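Phenylacetic acid degradation protein PaaI (Thermus thermophilus HB8, PDB 1WLU) is a hot dog-fold thioesterase linked to phenylacetic acid degradation that probably hydrolyses acyl-CoA thioesters and works by an induced-fit mechanism. Local coordinates at the interface of chains A and B and the interface of chains A and C. Sequence-based numbering; all coordinates share one arbitrary frame. Chains: chain A/B/C, phenylacetic acid degradation protein PaaI.

Chain A meets two copies of itself through different surfaces. Contacts 1 and 2 lie on the two-fold interface with chain B, their C-alpha centres about 18 Å apart: one sets helix 4-8 of chain B against 3-10 helix 29-31, A:His39 and the start of helix 40-56, the other pairs strands 61-70 edge to edge. Contacts 3 and 4, about 11 Å apart, belong to the interface with chain C, where the sheets meet. Contacts 2 and 3 are about 7 Å apart and share A:Arg67 and A:Asp69; A:Arg67 also enters contact 4. Strand 61-70 thus ties both interfaces together in the four-chain assembly.

Contact 1: the interface of chains A and B. Residues chain A 5, 9, 30-31, 39, 41-42; chain B 5, 8-9.
B:Phe5 presses its CD2 edge onto the ring of A:His39, 3.4 Å from CG, and with 101 Å² hidden it is the main plug of this patch of the hot dog dimer, where helix 4-8 of chain B meets 3-10 helix 29-31, A:His39 and the start of helix 40-56. The two rings are tilted against each other, with CD2 of the phenyl over the rim of one imidazole face. CG of B:Phe5 is anti to the backbone N (chi1 -162°) and beside the carbonyl carbon, which directs the ring into chain A between A:Asp30 O and A:His39.

Its other edge meets A:Asp30 O, in the plane of the ring, at 3.2 Å from CD1, and CE1 touches the methyl CD2 of A:Leu9 at 3.8 Å, also in plane. CE2 lies 3.7 Å from A:Phe42 N. On one ring face sits A:Phe42 CB; on the opposite face B:Leu9 CD1 of its own chain packs 3.6 Å above the plane. B:Ala8 adds its methyl CB near A:Asp30. By the two-fold, A:Phe5 offers CE1 in plane to B:Leu9 CD2. All these contacts are apolar or van der Waals in kind; none pairs N or O atoms across the chains.

A:His31 and A:Phe42 form a packed floor behind B:Phe5, with A:Phe42 CE1 3.2 Å above the A:His31 ring plane. The A:His39 ring is held in rotation by A:Gly41 N, which donates to ND1 at 2.8 Å, 4° out of the imidazole plane.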
# COMPACT_ATOMS: atom_id res chain seq x y z
N PHE A 5 -12.08 13.73 17.01
CA PHE A 5 -11.37 14.22 15.83
C PHE A 5 -12.32 14.50 14.67
O PHE A 5 -12.17 15.50 13.97
CB PHE A 5 -10.27 13.23 15.42
CG PHE A 5 -9.23 13.83 14.50
CD1 PHE A 5 -8.60 15.03 14.82
CD2 PHE A 5 -8.85 13.16 13.34
CE1 PHE A 5 -7.61 15.56 13.99
CE2 PHE A 5 -7.86 13.69 12.51
CZ PHE A 5 -7.24 14.89 12.83
N LEU A 9 -12.86 18.20 13.01
CA LEU A 9 -12.69 18.44 11.58
C LEU A 9 -13.98 18.86 10.88
O LEU A 9 -13.97 19.16 9.69
CB LEU A 9 -12.13 17.18 10.90
CG LEU A 9 -10.71 16.76 11.30
CD1 LEU A 9 -10.34 15.48 10.56
CD2 LEU A 9 -9.73 17.87 10.98
N ASP A 30 -8.37 26.00 7.78
CA ASP A 30 -7.44 25.30 8.66
C ASP A 30 -7.09 23.90 8.18
O ASP A 30 -6.30 23.21 8.82
CB ASP A 30 -8.01 25.23 10.08
CG ASP A 30 -9.33 24.48 10.15
OD1 ASP A 30 -10.26 24.82 9.39
OD2 ASP A 30 -9.44 23.53 10.96
N HIS A 31 -7.66 23.49 7.05
CA HIS A 31 -7.40 22.16 6.49
C HIS A 31 -6.41 22.20 5.33
O HIS A 31 -6.06 21.16 4.78
CB HIS A 31 -8.70 21.53 6.00
CG HIS A 31 -9.71 21.33 7.08
ND1 HIS A 31 -11.07 21.26 6.83
CD2 HIS A 31 -9.57 21.16 8.42
CE1 HIS A 31 -11.71 21.06 7.97
NE2 HIS A 31 -10.83 21.00 8.95
N HIS A 39 -4.90 19.40 2.84
CA HIS A 39 -3.80 18.59 3.36
C HIS A 39 -4.13 17.11 3.19
O HIS A 39 -5.27 16.68 3.40
CB HIS A 39 -3.59 18.94 4.84
CG HIS A 39 -2.31 18.42 5.43
ND1 HIS A 39 -2.09 17.08 5.68
CD2 HIS A 39 -1.21 19.07 5.87
CE1 HIS A 39 -0.91 16.94 6.26
NE2 HIS A 39 -0.35 18.13 6.38
N GLY A 41 -3.53 14.78 5.02
CA GLY A 41 -4.00 14.24 6.28
C GLY A 41 -5.47 14.49 6.51
O GLY A 41 -6.14 13.72 7.20
N PHE A 42 -5.99 15.57 5.94
CA PHE A 42 -7.41 15.87 6.10
C PHE A 42 -8.21 14.89 5.24
O PHE A 42 -9.19 14.31 5.69
CB PHE A 42 -7.73 17.30 5.67
CG PHE A 42 -9.21 17.59 5.65
CD1 PHE A 42 -9.91 17.76 6.84
CD2 PHE A 42 -9.90 17.64 4.44
CE1 PHE A 42 -11.29 17.96 6.83
CE2 PHE A 42 -11.28 17.85 4.42
CZ PHE A 42 -11.97 18.00 5.62
N PHE B 5 -2.92 23.35 8.36
CA PHE B 5 -3.33 22.12 9.03
C PHE B 5 -2.32 21.69 10.09
O PHE B 5 -2.69 21.25 11.18
CB PHE B 5 -3.58 21.01 8.01
CG PHE B 5 -4.39 19.86 8.54
CD1 PHE B 5 -5.60 20.09 9.21
CD2 PHE B 5 -3.97 18.55 8.36
CE1 PHE B 5 -6.38 19.02 9.67
CE2 PHE B 5 -4.74 17.47 8.81
CZ PHE B 5 -5.94 17.71 9.47
N ALA B 8 -2.91 23.91 12.95
CA ALA B 8 -4.16 23.57 13.64
C ALA B 8 -4.01 22.33 14.51
O ALA B 8 -4.66 22.21 15.55
CB ALA B 8 -5.27 23.37 12.62
N LEU B 9 -3.16 21.40 14.08
CA LEU B 9 -2.93 20.16 14.83
C LEU B 9 -1.86 20.31 15.92
O LEU B 9 -1.62 19.38 16.68
CB LEU B 9 -2.52 19.04 13.88
CG LEU B 9 -3.58 18.57 12.87
CD1 LEU B 9 -2.99 17.48 11.99
CD2 LEU B 9 -4.80 18.07 13.61

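Contact 2: the interface of chains A and B. Residues chain A 67-70; chain B 64-66.
B:Leu64, B:Cys66 and B:Ser65 carry the larger buried surfaces (38, 30 and 26 Å²) where two copies of strand 61-70 run antiparallel, joining the sheets of the hot dog dimer across its two-fold. The main chain does the zipping. A:Met68 N donates to B:Cys66 O at 2.8 Å, while B:Cys66 N returns a bond to A:Met68 O at 3.0 Å, so this pair is closed from both sides. Further along, B:Leu64 O takes A:Tyr70 N at 2.9 Å. Water 1 is shared by the carbonyl oxygens B:Leu64 O and A:Tyr70 O, though its distance to B:Leu64 O is a long 3.2 Å.

B:Ser65 supplies the side-chain link. Its OG, anti to the backbone N (chi1 -177°), points to the carboxylate of A:Asp69 and donates to OD1 at 2.7 Å, approaching nearly along the C-O axis. The same hydroxyl oxygen sits 3.1 Å above the centre of the A:Arg67 guanidinium, over its face, a placement that may favour the positive charge electrostatically without being a hydrogen bond.

A:Asp69 is itself steadied within chain A: A:Arg67 NE donates to OD2 at 2.9 Å (161° at H) in a salt bridge that uses the syn lone pair of OD2 and lies 9° out of the guanidinium plane. One carboxylate oxygen therefore serves the neighbouring chain and the other its own arginine. A:Tyr70, a residue of the CoA-binding site, lies at the end of this strand pairing, with its ring CD2 3.9 Å from B:Leu64 O.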
# COMPACT_ATOMS: atom_id res chain seq x y z
N ARG A 67 -3.94 2.23 2.48
CA ARG A 67 -3.30 2.86 1.34
C ARG A 67 -4.18 4.00 0.87
O ARG A 67 -5.40 3.88 0.81
CB ARG A 67 -3.12 1.85 0.20
CG ARG A 67 -2.53 2.44 -1.09
CD ARG A 67 -2.50 1.37 -2.16
NE ARG A 67 -2.08 1.86 -3.48
CZ ARG A 67 -0.89 1.64 -4.03
NH1 ARG A 67 0.03 0.93 -3.39
NH2 ARG A 67 -0.63 2.11 -5.24
N MET A 68 -3.54 5.13 0.55
CA MET A 68 -4.26 6.29 0.07
C MET A 68 -3.63 6.74 -1.25
O MET A 68 -2.44 7.07 -1.29
CB MET A 68 -4.17 7.42 1.10
CG MET A 68 -4.95 8.67 0.74
SD MET A 68 -6.73 8.43 0.89
CE MET A 68 -7.27 10.15 0.89
N ASP A 69 -4.42 6.71 -2.31
CA ASP A 69 -3.96 7.13 -3.64
C ASP A 69 -4.66 8.45 -3.97
O ASP A 69 -5.89 8.52 -4.00
CB ASP A 69 -4.30 6.06 -4.68
CG ASP A 69 -3.48 4.79 -4.49
OD1 ASP A 69 -2.24 4.89 -4.42
OD2 ASP A 69 -4.08 3.70 -4.43
N TYR A 70 -3.87 9.49 -4.20
CA TYR A 70 -4.38 10.83 -4.49
C TYR A 70 -4.43 11.11 -5.99
O TYR A 70 -3.43 10.94 -6.68
CB TYR A 70 -3.50 11.86 -3.81
CG TYR A 70 -3.47 11.75 -2.30
CD1 TYR A 70 -4.38 12.45 -1.51
CD2 TYR A 70 -2.53 10.95 -1.66
CE1 TYR A 70 -4.36 12.36 -0.12
CE2 TYR A 70 -2.50 10.85 -0.27
CZ TYR A 70 -3.41 11.56 0.49
OH TYR A 70 -3.38 11.48 1.86
N LEU B 64 1.41 10.76 -4.40
CA LEU B 64 0.73 9.89 -5.35
C LEU B 64 0.09 8.76 -4.54
O LEU B 64 -1.13 8.66 -4.47
CB LEU B 64 1.71 9.29 -6.37
CG LEU B 64 2.24 10.21 -7.47
CD1 LEU B 64 3.25 9.45 -8.32
CD2 LEU B 64 1.08 10.70 -8.34
N SER B 65 0.93 7.95 -3.90
CA SER B 65 0.45 6.82 -3.10
C SER B 65 1.17 6.71 -1.77
O SER B 65 2.40 6.78 -1.72
CB SER B 65 0.66 5.51 -3.88
OG SER B 65 0.14 4.41 -3.14
N CYS B 66 0.41 6.53 -0.70
CA CYS B 66 0.97 6.40 0.64
C CYS B 66 0.36 5.23 1.38
O CYS B 66 -0.83 4.96 1.27
CB CYS B 66 0.72 7.68 1.43
SG CYS B 66 1.37 9.16 0.63
O HOH W 1 -1.92 8.78 -7.56

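Contact 3: the interface of chains A and C. Residues chain A 67, 69, 71, 106, 109; chain C 87-88, 95, 111, 113.
A:Phe71 lays one face of its phenyl ring against C:Asn88, whose CB stands 3.6 Å from the ring centroid in a CH-pi contact. The amide of C:Asn88 follows the same face, its plane 9° from that of the ring, and the two side chains run antiparallel alongside; CG of the asparagine is anti to its backbone N (chi1 176°). On the opposite face A:Asp69 O lies over the ring centre, so the phenyl is sandwiched. The hydroxyl C:Thr95 OG1 lies 3.3 Å from A:Phe71 CE1, with C:Thr95 CB behind it at 3.7 Å. Beside this, the methyl C:Val87 CG1 is wedged among A:Phe71 CE2, A:Leu109 CD2 and A:Leu106 CD2; the last pair, at 3.4 Å, is closer than a relaxed methyl-methyl contact.

The polar half is looser, with water in place of direct bonding. C:Thr113 OG1 bonds water 2 at 2.6 Å and water 3 at 2.8 Å; water 2 continues to A:Asp69 OD1, while water 3 reaches both A:Asp69 OD2 and A:Arg67 NH2. C:Thr95 OG1 and C:Thr113 OG1 are hydrogen-bonded at 2.8 Å. C:Thr111 CG2 rests 3.6 Å from A:Asp69 OD2, and C:Thr111 O lies over the A:Arg67 guanidinium face. Water 4 bridges A:Leu106 O and C:Asn88 OD1.

A:Phe71 also belongs to the CoA-binding site, so packing against chain C probably helps to position a ligand-contacting residue while joining two hot dog dimers into the deposited tetramer.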
# COMPACT_ATOMS: atom_id res chain seq x y z
N ARG A 67 -3.94 2.23 2.48
CA ARG A 67 -3.30 2.86 1.34
C ARG A 67 -4.18 4.00 0.87
O ARG A 67 -5.40 3.88 0.81
CB ARG A 67 -3.12 1.85 0.20
CG ARG A 67 -2.53 2.44 -1.09
CD ARG A 67 -2.50 1.37 -2.16
NE ARG A 67 -2.08 1.86 -3.48
CZ ARG A 67 -0.89 1.64 -4.03
NH1 ARG A 67 0.03 0.93 -3.39
NH2 ARG A 67 -0.63 2.11 -5.24
N ASP A 69 -4.42 6.71 -2.31
CA ASP A 69 -3.96 7.13 -3.64
C ASP A 69 -4.66 8.45 -3.97
O ASP A 69 -5.89 8.52 -4.00
CB ASP A 69 -4.30 6.06 -4.68
CG ASP A 69 -3.48 4.79 -4.49
OD1 ASP A 69 -2.24 4.89 -4.42
OD2 ASP A 69 -4.08 3.70 -4.43
N PHE A 71 -5.59 11.57 -6.47
CA PHE A 71 -5.74 11.86 -7.90
C PHE A 71 -5.92 13.32 -8.26
O PHE A 71 -5.40 13.77 -9.28
CB PHE A 71 -6.93 11.08 -8.48
CG PHE A 71 -6.93 9.62 -8.15
CD1 PHE A 71 -5.78 8.85 -8.32
CD2 PHE A 71 -8.08 9.00 -7.69
CE1 PHE A 71 -5.78 7.48 -8.03
CE2 PHE A 71 -8.10 7.64 -7.40
CZ PHE A 71 -6.95 6.88 -7.57
N LEU A 106 -13.67 11.53 -8.67
CA LEU A 106 -12.94 10.69 -7.73
C LEU A 106 -11.62 11.39 -7.41
O LEU A 106 -10.70 11.42 -8.23
CB LEU A 106 -12.66 9.31 -8.32
CG LEU A 106 -12.01 8.29 -7.37
CD1 LEU A 106 -12.95 7.97 -6.22
CD2 LEU A 106 -11.67 7.03 -8.15
N LEU A 109 -8.49 7.39 -3.64
CA LEU A 109 -8.95 6.03 -3.38
C LEU A 109 -8.20 5.51 -2.16
O LEU A 109 -6.97 5.54 -2.12
CB LEU A 109 -8.66 5.12 -4.57
CG LEU A 109 -9.03 3.65 -4.37
CD1 LEU A 109 -10.54 3.51 -4.27
CD2 LEU A 109 -8.49 2.82 -5.54
N VAL C 87 -9.27 3.06 -12.63
CA VAL C 87 -9.83 3.87 -11.55
C VAL C 87 -9.60 5.35 -11.81
O VAL C 87 -10.46 6.19 -11.55
CB VAL C 87 -9.20 3.48 -10.19
CG1 VAL C 87 -9.72 4.39 -9.09
CG2 VAL C 87 -9.52 2.02 -9.86
N ASN C 88 -8.42 5.68 -12.32
CA ASN C 88 -8.07 7.06 -12.63
C ASN C 88 -7.05 7.12 -13.74
O ASN C 88 -6.11 6.33 -13.78
CB ASN C 88 -7.47 7.76 -11.40
CG ASN C 88 -7.01 9.17 -11.72
OD1 ASN C 88 -7.81 10.09 -11.81
ND2 ASN C 88 -5.70 9.33 -11.91
N THR C 95 -4.20 4.79 -12.34
CA THR C 95 -4.40 3.80 -11.29
C THR C 95 -5.46 2.78 -11.69
O THR C 95 -6.47 3.13 -12.31
CB THR C 95 -4.80 4.50 -9.98
OG1 THR C 95 -3.74 5.38 -9.58
CG2 THR C 95 -5.06 3.49 -8.87
N THR C 111 -4.16 -3.19 -6.14
CA THR C 111 -4.35 -1.77 -6.44
C THR C 111 -3.00 -1.27 -6.92
O THR C 111 -2.01 -1.38 -6.20
CB THR C 111 -4.76 -0.99 -5.17
OG1 THR C 111 -5.86 -1.66 -4.53
CG2 THR C 111 -5.19 0.43 -5.54
N THR C 113 -0.57 1.75 -9.34
CA THR C 113 -0.43 3.02 -10.05
C THR C 113 0.79 2.96 -10.95
O THR C 113 1.85 2.47 -10.55
CB THR C 113 -0.28 4.18 -9.06
OG1 THR C 113 -1.51 4.34 -8.34
CG2 THR C 113 0.04 5.48 -9.80
O HOH W 2 -1.21 6.27 -6.58
O HOH W 3 -2.80 2.50 -6.75
O HOH W 4 -10.36 10.59 -10.88

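Contact 4: the interface of chains A and C. Residues chain A 65, 67, 87, 97, 111-113; chain C 67, 69, 109, 111.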
# COMPACT_ATOMS: atom_id res chain seq x y z
N SER A 65 -3.36 -1.94 8.01
CA SER A 65 -2.69 -1.29 6.89
C SER A 65 -3.67 -0.55 5.98
O SER A 65 -4.70 -1.10 5.60
CB SER A 65 -1.94 -2.33 6.05
OG SER A 65 -1.24 -1.71 4.99
N ARG A 67 -3.94 2.23 2.48
CA ARG A 67 -3.30 2.86 1.34
C ARG A 67 -4.18 4.00 0.87
O ARG A 67 -5.40 3.88 0.81
CB ARG A 67 -3.12 1.85 0.20
CG ARG A 67 -2.53 2.44 -1.09
CD ARG A 67 -2.50 1.37 -2.16
NE ARG A 67 -2.08 1.86 -3.48
CZ ARG A 67 -0.89 1.64 -4.03
NH1 ARG A 67 0.03 0.93 -3.39
NH2 ARG A 67 -0.63 2.11 -5.24
N VAL A 87 -15.11 -5.03 1.10
CA VAL A 87 -14.53 -5.84 0.03
C VAL A 87 -14.38 -7.29 0.46
O VAL A 87 -14.61 -8.22 -0.32
CB VAL A 87 -13.13 -5.28 -0.38
CG1 VAL A 87 -12.49 -6.18 -1.42
CG2 VAL A 87 -13.28 -3.86 -0.92
N ARG A 97 -12.95 -0.62 0.77
CA ARG A 97 -12.54 0.33 -0.26
C ARG A 97 -13.29 1.61 0.04
O ARG A 97 -14.50 1.58 0.28
CB ARG A 97 -12.92 -0.16 -1.66
CG ARG A 97 -12.95 0.99 -2.68
CD ARG A 97 -13.08 0.52 -4.12
NE ARG A 97 -14.19 -0.39 -4.34
CZ ARG A 97 -14.08 -1.71 -4.42
NH1 ARG A 97 -12.88 -2.29 -4.30
NH2 ARG A 97 -15.15 -2.46 -4.62
N THR A 111 -7.74 2.22 0.51
CA THR A 111 -7.91 0.78 0.64
C THR A 111 -7.36 0.44 2.02
O THR A 111 -6.21 0.72 2.31
CB THR A 111 -7.09 0.03 -0.43
OG1 THR A 111 -7.37 0.59 -1.73
CG2 THR A 111 -7.45 -1.45 -0.44
N GLY A 112 -8.19 -0.17 2.87
CA GLY A 112 -7.71 -0.49 4.20
C GLY A 112 -8.15 -1.82 4.76
O GLY A 112 -9.23 -2.32 4.44
N THR A 113 -7.31 -2.39 5.61
CA THR A 113 -7.60 -3.67 6.25
C THR A 113 -7.54 -3.50 7.76
O THR A 113 -6.63 -2.86 8.28
CB THR A 113 -6.60 -4.74 5.81
OG1 THR A 113 -6.79 -5.01 4.42
CG2 THR A 113 -6.79 -6.02 6.61
N ARG C 67 -0.26 -2.57 -4.47
CA ARG C 67 -0.66 -3.18 -3.21
C ARG C 67 -1.42 -4.46 -3.51
O ARG C 67 -2.25 -4.50 -4.43
CB ARG C 67 -1.56 -2.23 -2.41
CG ARG C 67 -2.10 -2.81 -1.10
CD ARG C 67 -3.05 -1.81 -0.46
NE ARG C 67 -3.73 -2.33 0.73
CZ ARG C 67 -3.44 -1.99 1.98
NH1 ARG C 67 -2.46 -1.13 2.24
NH2 ARG C 67 -4.15 -2.49 2.98
N ASP C 69 -3.66 -7.37 -1.51
CA ASP C 69 -4.34 -7.80 -0.29
C ASP C 69 -4.86 -9.22 -0.54
O ASP C 69 -5.64 -9.45 -1.45
CB ASP C 69 -5.49 -6.85 0.05
CG ASP C 69 -5.00 -5.48 0.48
OD1 ASP C 69 -4.16 -5.41 1.39
OD2 ASP C 69 -5.47 -4.47 -0.09
N LEU C 109 -7.14 -8.66 -3.76
CA LEU C 109 -7.41 -7.35 -4.36
C LEU C 109 -6.07 -6.67 -4.59
O LEU C 109 -5.26 -6.52 -3.67
CB LEU C 109 -8.26 -6.49 -3.43
CG LEU C 109 -8.53 -5.07 -3.93
CD1 LEU C 109 -9.41 -5.12 -5.17
CD2 LEU C 109 -9.20 -4.25 -2.84
N THR C 111 -4.16 -3.19 -6.14
CA THR C 111 -4.35 -1.77 -6.44
C THR C 111 -3.00 -1.27 -6.92
O THR C 111 -2.01 -1.38 -6.20
CB THR C 111 -4.76 -0.99 -5.17
OG1 THR C 111 -5.86 -1.66 -4.53
CG2 THR C 111 -5.19 0.43 -5.54
O HOH W 5 -5.00 -6.77 3.65
O HOH W 6 -6.62 -3.26 2.29
O HOH W 7 -8.37 -0.68 -3.96
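The backbones of A:Ser65 and C:Arg67 are both extended, each in its chain's strand 61-70, and the contact between them is made by the arginine side chain. CG of C:Arg67 is anti to its backbone N (chi1 176°) and the chain stays extended from CG to NE, which carries its guanidinium over to chain A. There NH1 and NH2 each bond a different atom of A:Ser65: NH2 donates to the carbonyl O at 3.0 Å and NH1 to the hydroxyl OG at 3.1 Å. Both bonds are bent, and NH2 approaches from above the carbonyl plane, 71° out of it, so the hold comes from two partners more than from ideal geometry.

A:Thr111 O covers one guanidinium face, 3.8 Å above its centre. Within chain C, C:Asp69 OD2 takes NE in a salt bridge at the edge of the group, fixing its rotation. Water 6 joins C:Arg67 NH2, C:Asp69 OD2 and A:Thr113 OG1, and water 5 links the threonine to C:Asp69 OD1.

The aliphatic stems of the two arginines run antiparallel alongside each other, A:Arg67 CD to C:Arg67 CD 3.6 Å, with guanidinium planes 67° apart. The like charges come near each other, A:Arg67 NE to C:Arg67 NE 6.2 Å, and each arginine's pairing with Asp69 of its own chain probably offsets the repulsion. C:Leu109 CD2 fills in apolar contact against A:Val87 CG1 and A:Thr111 CG2. Between the two threonine hydroxyls, water 7 lies 2.8 Å from both A:Thr111 OG1 and C:Thr111 OG1.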